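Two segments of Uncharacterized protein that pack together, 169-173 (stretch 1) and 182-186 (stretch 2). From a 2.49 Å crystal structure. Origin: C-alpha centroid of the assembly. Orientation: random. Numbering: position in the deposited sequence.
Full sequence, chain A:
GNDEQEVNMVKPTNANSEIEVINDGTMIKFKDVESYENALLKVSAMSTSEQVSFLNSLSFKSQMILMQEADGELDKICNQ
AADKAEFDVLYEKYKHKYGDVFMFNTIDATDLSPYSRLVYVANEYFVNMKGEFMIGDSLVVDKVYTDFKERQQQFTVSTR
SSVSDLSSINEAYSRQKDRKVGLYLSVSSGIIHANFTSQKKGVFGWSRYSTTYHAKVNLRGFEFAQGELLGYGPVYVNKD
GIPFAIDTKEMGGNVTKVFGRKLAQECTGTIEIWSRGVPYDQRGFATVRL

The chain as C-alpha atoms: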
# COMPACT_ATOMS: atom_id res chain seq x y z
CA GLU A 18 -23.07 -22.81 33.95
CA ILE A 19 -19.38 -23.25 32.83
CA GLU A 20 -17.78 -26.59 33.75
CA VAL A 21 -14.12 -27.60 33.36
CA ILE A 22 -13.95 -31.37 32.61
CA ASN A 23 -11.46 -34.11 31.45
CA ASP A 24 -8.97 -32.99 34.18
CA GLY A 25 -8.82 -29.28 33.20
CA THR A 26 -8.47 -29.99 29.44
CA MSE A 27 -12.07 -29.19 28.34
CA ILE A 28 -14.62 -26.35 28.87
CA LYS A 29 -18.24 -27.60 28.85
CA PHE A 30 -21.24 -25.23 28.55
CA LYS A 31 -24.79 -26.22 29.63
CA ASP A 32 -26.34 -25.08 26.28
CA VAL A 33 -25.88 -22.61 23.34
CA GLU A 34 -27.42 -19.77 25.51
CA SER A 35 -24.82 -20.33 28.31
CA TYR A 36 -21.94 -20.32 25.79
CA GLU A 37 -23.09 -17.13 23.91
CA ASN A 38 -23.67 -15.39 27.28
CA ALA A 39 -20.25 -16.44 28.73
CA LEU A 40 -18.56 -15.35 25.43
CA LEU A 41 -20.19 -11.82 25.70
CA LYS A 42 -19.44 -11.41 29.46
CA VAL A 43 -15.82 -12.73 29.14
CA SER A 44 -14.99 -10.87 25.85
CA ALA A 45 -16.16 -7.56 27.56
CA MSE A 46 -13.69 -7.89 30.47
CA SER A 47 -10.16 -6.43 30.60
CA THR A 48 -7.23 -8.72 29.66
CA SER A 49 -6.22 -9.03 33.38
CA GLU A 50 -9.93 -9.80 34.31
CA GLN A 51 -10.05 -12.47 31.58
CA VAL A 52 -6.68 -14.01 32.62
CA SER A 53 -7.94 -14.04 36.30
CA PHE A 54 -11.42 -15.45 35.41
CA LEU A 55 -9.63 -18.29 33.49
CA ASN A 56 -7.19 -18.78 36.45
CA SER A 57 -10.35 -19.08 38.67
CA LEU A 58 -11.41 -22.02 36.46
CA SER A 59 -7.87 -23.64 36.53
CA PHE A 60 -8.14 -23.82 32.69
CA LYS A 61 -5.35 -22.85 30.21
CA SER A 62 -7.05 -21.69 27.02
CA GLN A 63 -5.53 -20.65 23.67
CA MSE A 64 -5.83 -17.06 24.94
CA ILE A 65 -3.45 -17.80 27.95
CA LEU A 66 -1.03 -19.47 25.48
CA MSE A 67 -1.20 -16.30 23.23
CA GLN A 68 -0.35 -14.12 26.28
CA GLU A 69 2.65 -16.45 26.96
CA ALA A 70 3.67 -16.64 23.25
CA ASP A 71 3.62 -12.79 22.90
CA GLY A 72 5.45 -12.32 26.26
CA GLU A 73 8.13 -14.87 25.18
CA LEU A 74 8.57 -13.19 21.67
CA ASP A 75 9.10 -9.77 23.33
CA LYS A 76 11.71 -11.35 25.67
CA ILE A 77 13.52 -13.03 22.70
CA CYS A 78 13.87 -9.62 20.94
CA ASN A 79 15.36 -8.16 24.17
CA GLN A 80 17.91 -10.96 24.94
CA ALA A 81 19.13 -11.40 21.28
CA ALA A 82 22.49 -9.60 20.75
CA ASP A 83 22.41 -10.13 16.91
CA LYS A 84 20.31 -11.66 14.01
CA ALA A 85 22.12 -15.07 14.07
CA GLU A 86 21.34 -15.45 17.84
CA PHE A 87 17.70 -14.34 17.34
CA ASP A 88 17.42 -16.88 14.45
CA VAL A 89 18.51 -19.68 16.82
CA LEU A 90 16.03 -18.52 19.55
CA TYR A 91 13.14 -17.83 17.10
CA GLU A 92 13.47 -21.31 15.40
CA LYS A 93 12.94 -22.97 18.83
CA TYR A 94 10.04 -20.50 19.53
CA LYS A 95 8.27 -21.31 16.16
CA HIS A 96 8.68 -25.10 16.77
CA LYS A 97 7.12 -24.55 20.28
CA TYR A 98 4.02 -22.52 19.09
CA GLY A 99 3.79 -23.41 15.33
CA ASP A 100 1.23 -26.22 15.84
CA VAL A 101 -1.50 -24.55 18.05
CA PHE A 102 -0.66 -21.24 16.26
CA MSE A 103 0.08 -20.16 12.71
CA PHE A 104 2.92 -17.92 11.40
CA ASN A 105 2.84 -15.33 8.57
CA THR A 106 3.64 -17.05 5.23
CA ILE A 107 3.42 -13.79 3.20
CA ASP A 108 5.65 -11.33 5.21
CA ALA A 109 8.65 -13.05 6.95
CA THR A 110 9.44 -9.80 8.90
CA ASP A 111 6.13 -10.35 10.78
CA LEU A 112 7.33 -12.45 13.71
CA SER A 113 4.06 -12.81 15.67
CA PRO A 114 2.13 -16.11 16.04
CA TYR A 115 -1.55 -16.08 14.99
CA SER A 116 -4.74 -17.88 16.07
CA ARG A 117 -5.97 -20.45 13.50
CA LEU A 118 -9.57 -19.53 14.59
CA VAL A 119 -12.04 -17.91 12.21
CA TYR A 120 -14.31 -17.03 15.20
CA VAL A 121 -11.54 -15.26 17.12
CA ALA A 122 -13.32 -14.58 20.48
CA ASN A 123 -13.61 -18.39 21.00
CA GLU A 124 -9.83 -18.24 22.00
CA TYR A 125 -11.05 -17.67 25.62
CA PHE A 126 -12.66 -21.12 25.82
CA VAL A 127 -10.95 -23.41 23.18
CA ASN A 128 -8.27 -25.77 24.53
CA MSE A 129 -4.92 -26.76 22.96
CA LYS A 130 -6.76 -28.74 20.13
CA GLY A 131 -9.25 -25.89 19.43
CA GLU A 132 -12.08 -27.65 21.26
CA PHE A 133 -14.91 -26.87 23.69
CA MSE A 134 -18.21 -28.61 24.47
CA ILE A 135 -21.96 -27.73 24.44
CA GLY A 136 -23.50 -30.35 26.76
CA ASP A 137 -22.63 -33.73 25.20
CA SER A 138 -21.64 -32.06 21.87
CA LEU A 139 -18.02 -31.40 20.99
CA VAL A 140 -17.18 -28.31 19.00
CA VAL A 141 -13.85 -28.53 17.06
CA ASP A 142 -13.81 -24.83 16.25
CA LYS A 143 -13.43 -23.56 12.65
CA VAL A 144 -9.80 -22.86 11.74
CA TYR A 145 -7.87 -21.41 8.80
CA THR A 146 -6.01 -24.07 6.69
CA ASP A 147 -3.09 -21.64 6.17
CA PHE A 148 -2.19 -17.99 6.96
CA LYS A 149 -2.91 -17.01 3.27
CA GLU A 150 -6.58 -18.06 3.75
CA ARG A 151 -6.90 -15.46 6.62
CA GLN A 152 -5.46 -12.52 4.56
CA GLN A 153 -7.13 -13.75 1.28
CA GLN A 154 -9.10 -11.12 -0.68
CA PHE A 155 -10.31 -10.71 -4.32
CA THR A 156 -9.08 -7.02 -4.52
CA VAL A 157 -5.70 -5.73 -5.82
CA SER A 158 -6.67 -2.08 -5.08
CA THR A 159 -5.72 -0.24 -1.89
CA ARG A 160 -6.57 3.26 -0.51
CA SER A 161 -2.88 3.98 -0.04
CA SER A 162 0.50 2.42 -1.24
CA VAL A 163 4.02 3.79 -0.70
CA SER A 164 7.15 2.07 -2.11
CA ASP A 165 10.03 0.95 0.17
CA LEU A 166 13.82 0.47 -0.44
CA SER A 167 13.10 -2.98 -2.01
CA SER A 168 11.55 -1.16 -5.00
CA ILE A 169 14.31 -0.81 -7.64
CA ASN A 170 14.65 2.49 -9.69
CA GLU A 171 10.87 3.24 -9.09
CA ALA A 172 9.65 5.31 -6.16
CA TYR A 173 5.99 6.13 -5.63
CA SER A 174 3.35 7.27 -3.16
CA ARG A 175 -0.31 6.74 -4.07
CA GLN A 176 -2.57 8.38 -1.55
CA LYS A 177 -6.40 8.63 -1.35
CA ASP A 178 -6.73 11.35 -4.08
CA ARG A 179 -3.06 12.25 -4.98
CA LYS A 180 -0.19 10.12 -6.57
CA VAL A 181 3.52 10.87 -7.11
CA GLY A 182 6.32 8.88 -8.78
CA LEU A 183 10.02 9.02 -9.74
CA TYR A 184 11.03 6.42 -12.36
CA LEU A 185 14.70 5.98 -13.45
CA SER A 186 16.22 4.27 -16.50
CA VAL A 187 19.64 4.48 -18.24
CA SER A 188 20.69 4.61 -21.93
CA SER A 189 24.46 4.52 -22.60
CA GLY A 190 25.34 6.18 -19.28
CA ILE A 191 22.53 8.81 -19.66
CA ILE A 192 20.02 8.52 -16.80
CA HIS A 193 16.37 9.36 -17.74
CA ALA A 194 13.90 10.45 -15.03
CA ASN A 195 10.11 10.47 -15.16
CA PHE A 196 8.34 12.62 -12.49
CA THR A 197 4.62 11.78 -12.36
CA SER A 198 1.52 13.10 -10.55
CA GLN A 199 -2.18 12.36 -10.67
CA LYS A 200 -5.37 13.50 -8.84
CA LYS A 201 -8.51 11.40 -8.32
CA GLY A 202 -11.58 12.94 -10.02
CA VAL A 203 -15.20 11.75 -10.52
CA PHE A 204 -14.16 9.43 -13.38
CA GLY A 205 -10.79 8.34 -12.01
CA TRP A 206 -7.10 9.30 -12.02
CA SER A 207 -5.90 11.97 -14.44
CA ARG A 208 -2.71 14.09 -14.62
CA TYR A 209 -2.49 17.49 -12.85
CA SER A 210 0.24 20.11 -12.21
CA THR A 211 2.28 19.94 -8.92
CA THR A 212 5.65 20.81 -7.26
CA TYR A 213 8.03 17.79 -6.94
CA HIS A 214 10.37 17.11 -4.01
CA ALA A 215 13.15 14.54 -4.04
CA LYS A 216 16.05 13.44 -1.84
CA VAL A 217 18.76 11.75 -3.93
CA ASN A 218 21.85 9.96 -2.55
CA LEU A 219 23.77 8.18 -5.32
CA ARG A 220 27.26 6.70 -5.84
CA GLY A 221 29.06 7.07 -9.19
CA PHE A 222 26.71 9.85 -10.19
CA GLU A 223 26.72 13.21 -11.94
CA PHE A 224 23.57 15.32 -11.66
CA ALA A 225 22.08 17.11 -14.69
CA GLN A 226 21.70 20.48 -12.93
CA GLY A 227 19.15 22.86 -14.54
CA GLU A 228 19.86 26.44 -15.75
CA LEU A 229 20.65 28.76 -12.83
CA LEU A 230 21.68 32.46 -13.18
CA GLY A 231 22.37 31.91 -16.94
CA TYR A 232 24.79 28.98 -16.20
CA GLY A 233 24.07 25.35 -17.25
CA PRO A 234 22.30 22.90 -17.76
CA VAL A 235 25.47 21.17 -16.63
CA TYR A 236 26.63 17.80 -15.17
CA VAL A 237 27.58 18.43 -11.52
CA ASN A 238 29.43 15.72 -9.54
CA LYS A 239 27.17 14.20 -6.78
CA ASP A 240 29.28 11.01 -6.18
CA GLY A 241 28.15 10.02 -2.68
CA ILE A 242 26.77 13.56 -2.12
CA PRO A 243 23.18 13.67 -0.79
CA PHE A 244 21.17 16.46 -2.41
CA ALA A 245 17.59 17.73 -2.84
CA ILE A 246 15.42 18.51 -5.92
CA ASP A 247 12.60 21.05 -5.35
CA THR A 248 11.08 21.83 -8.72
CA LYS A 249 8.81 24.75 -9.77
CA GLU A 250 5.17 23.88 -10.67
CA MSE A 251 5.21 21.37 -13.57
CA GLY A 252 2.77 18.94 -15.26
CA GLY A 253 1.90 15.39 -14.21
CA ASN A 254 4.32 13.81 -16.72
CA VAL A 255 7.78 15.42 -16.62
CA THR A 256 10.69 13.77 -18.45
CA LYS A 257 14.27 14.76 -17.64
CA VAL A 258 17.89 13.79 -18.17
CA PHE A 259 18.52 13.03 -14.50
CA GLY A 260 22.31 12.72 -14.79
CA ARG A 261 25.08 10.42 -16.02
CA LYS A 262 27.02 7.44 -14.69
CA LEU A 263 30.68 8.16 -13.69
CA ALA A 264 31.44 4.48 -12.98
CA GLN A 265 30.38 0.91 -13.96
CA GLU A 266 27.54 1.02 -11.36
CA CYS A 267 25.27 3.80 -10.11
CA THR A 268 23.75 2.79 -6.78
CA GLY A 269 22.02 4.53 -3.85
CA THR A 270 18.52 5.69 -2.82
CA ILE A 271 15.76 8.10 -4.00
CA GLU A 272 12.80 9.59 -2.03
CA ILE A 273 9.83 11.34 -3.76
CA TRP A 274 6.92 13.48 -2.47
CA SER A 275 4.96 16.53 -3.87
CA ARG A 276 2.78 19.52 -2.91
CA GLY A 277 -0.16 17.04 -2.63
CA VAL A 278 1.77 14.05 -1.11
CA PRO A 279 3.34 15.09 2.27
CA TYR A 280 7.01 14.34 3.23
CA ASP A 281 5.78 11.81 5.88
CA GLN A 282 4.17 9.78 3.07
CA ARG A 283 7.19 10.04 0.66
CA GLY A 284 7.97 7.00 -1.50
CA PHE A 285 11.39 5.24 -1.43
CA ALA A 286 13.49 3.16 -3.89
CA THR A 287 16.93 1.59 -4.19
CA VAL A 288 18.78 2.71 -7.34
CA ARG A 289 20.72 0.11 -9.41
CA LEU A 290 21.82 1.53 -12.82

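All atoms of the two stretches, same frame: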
# COMPACT_ATOMS: atom_id res chain seq x y z
N ILE A 169 13.11 -1.18 -6.89
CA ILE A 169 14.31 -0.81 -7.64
C ILE A 169 13.98 0.24 -8.72
O ILE A 169 13.05 0.06 -9.51
CB ILE A 169 15.01 -2.08 -8.22
CG1 ILE A 169 15.20 -3.18 -7.14
CG2 ILE A 169 16.33 -1.76 -8.92
CD1 ILE A 169 16.15 -2.86 -5.89
N ASN A 170 14.73 1.37 -8.72
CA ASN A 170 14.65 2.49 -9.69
C ASN A 170 13.23 3.13 -9.85
O ASN A 170 13.03 3.96 -10.73
CB ASN A 170 15.17 2.01 -11.06
CG ASN A 170 16.57 1.47 -11.04
OD1 ASN A 170 17.42 1.88 -10.25
ND2 ASN A 170 16.85 0.55 -11.93
N GLU A 171 12.24 2.73 -9.01
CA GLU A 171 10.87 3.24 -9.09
C GLU A 171 10.39 3.62 -7.72
O GLU A 171 10.23 2.74 -6.88
CB GLU A 171 9.91 2.20 -9.72
CG GLU A 171 10.42 1.61 -11.02
CD GLU A 171 9.58 0.57 -11.73
OE1 GLU A 171 8.72 -0.07 -11.09
OE2 GLU A 171 9.83 0.36 -12.94
N ALA A 172 10.16 4.89 -7.46
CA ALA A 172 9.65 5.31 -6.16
C ALA A 172 8.31 5.95 -6.36
O ALA A 172 8.12 6.69 -7.34
CB ALA A 172 10.60 6.27 -5.47
N TYR A 173 7.33 5.60 -5.50
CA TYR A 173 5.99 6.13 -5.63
C TYR A 173 5.34 6.31 -4.28
O TYR A 173 5.76 5.73 -3.28
CB TYR A 173 5.10 5.22 -6.54
CG TYR A 173 4.93 3.80 -6.04
CD1 TYR A 173 3.94 3.49 -5.10
CD2 TYR A 173 5.75 2.77 -6.49
CE1 TYR A 173 3.79 2.19 -4.61
CE2 TYR A 173 5.60 1.46 -6.02
CZ TYR A 173 4.63 1.17 -5.07
OH TYR A 173 4.50 -0.11 -4.57
N GLY A 182 5.32 9.86 -8.42
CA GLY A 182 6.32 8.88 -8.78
C GLY A 182 7.60 9.49 -9.34
O GLY A 182 7.60 10.61 -9.85
N LEU A 183 8.70 8.74 -9.19
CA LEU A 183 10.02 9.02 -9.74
C LEU A 183 10.56 7.69 -10.28
O LEU A 183 10.85 6.76 -9.51
CB LEU A 183 10.97 9.68 -8.73
CG LEU A 183 12.38 10.05 -9.24
CD1 LEU A 183 12.32 10.92 -10.47
CD2 LEU A 183 13.18 10.72 -8.15
N TYR A 184 10.62 7.59 -11.62
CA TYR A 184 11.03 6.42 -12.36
C TYR A 184 12.35 6.73 -13.07
O TYR A 184 12.45 7.75 -13.74
CB TYR A 184 9.90 5.96 -13.33
CG TYR A 184 8.64 5.62 -12.56
CD1 TYR A 184 8.46 4.34 -12.02
CD2 TYR A 184 7.70 6.60 -12.24
CE1 TYR A 184 7.38 4.05 -11.18
CE2 TYR A 184 6.61 6.32 -11.40
CZ TYR A 184 6.45 5.04 -10.88
OH TYR A 184 5.37 4.74 -10.10
N LEU A 185 13.36 5.85 -12.86
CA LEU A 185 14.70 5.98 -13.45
C LEU A 185 15.04 4.85 -14.39
O LEU A 185 14.72 3.69 -14.11
CB LEU A 185 15.80 6.07 -12.37
CG LEU A 185 15.71 7.20 -11.35
CD1 LEU A 185 16.87 7.12 -10.40
CD2 LEU A 185 15.61 8.59 -12.01
N SER A 186 15.73 5.20 -15.48
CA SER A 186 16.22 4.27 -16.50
C SER A 186 17.54 4.82 -17.04
O SER A 186 17.87 5.97 -16.74
CB SER A 186 15.19 4.03 -17.61
OG SER A 186 14.84 5.18 -18.36
O HOH W 1 11.61 3.15 -14.02

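All three hydrogen bonds between the stretches are main-chain to main-chain. The axes of strands 171-173 and 182-186 approach to 4.6 Å at 178° between their N-to-C directions, so the strands are antiparallel. Ala-172 and Leu-183 form the hydrogen-bonded pair: Ala-172 N donates to Leu-183 O at 2.9 Å (174° at the hydrogen), and Leu-183 N donates to Ala-172 O at 2.8 Å (163°). Leu-185 N adds a third bond to Asn-170 O, 2.9 Å and 162°, extending the ladder beyond the first strand into the loop that precedes it. The phi/psi of Asn-170, 55/7°, is far from extended values, yet its carbonyl still meets the neighbouring strand; its side-chain amide is engaged elsewhere in the structure.

CA-H...O contacts accompany these bonds, because the same carbonyls also lie near the alpha carbons of the adjacent residues. Gly-182 CA approaches Ala-172 O to 3.2 Å, Glu-171 CA lies 3.5 Å from Leu-183 O, and Tyr-184 CA lies 3.6 Å from Asn-170 O, with angles at the hydrogen of 134°, 140° and 142°.

Side-chain packing differs between the two faces. Glu-171, Tyr-173 and Tyr-184 share one face, on which Gly-182 has no side chain. With chi1 at -60° (m), the Tyr-184 ring runs along the pair and its end comes nearer the first strand: its CD1 is 3.5 Å from Glu-171 CB, and its OH is 3.6 Å from Tyr-173 CB. The aliphatic part of Glu-171 thus offers carbon to the ring. Tyr-173 adopts chi1 61° (p), and the end of its side chain leads away from the second strand. Glycine suits position 182 because an ideal CB built on Gly-182 would lie 2.4 Å from Tyr-184 CE2, a clash; its absence leaves space for the ring, and Tyr-173 CA and Gly-182 CA come within 4.2 Å.

Ala-172 and Leu-183 point to the other face, and both are buried. The small methyl of Ala-172 and the branched, apolar Leu-183 suit a site removed from solvent, although the end of the leucine leads away from the first strand. Near the loop, Asn-170 CB and Leu-185 CB, both directed sideways, are 4.3 Å apart.

Water makes a minor link: water 1 donates to Leu-185 O at 3.2 Å and, weakly, to Glu-171 OE2 at 3.5 Å. Together the stretches bury 349 Å², with Tyr-184 (69 Å²) and Asn-170 (63 Å²) the most covered residues, whereas Ile-169 and Ser-186 have no area covered by the opposing stretch.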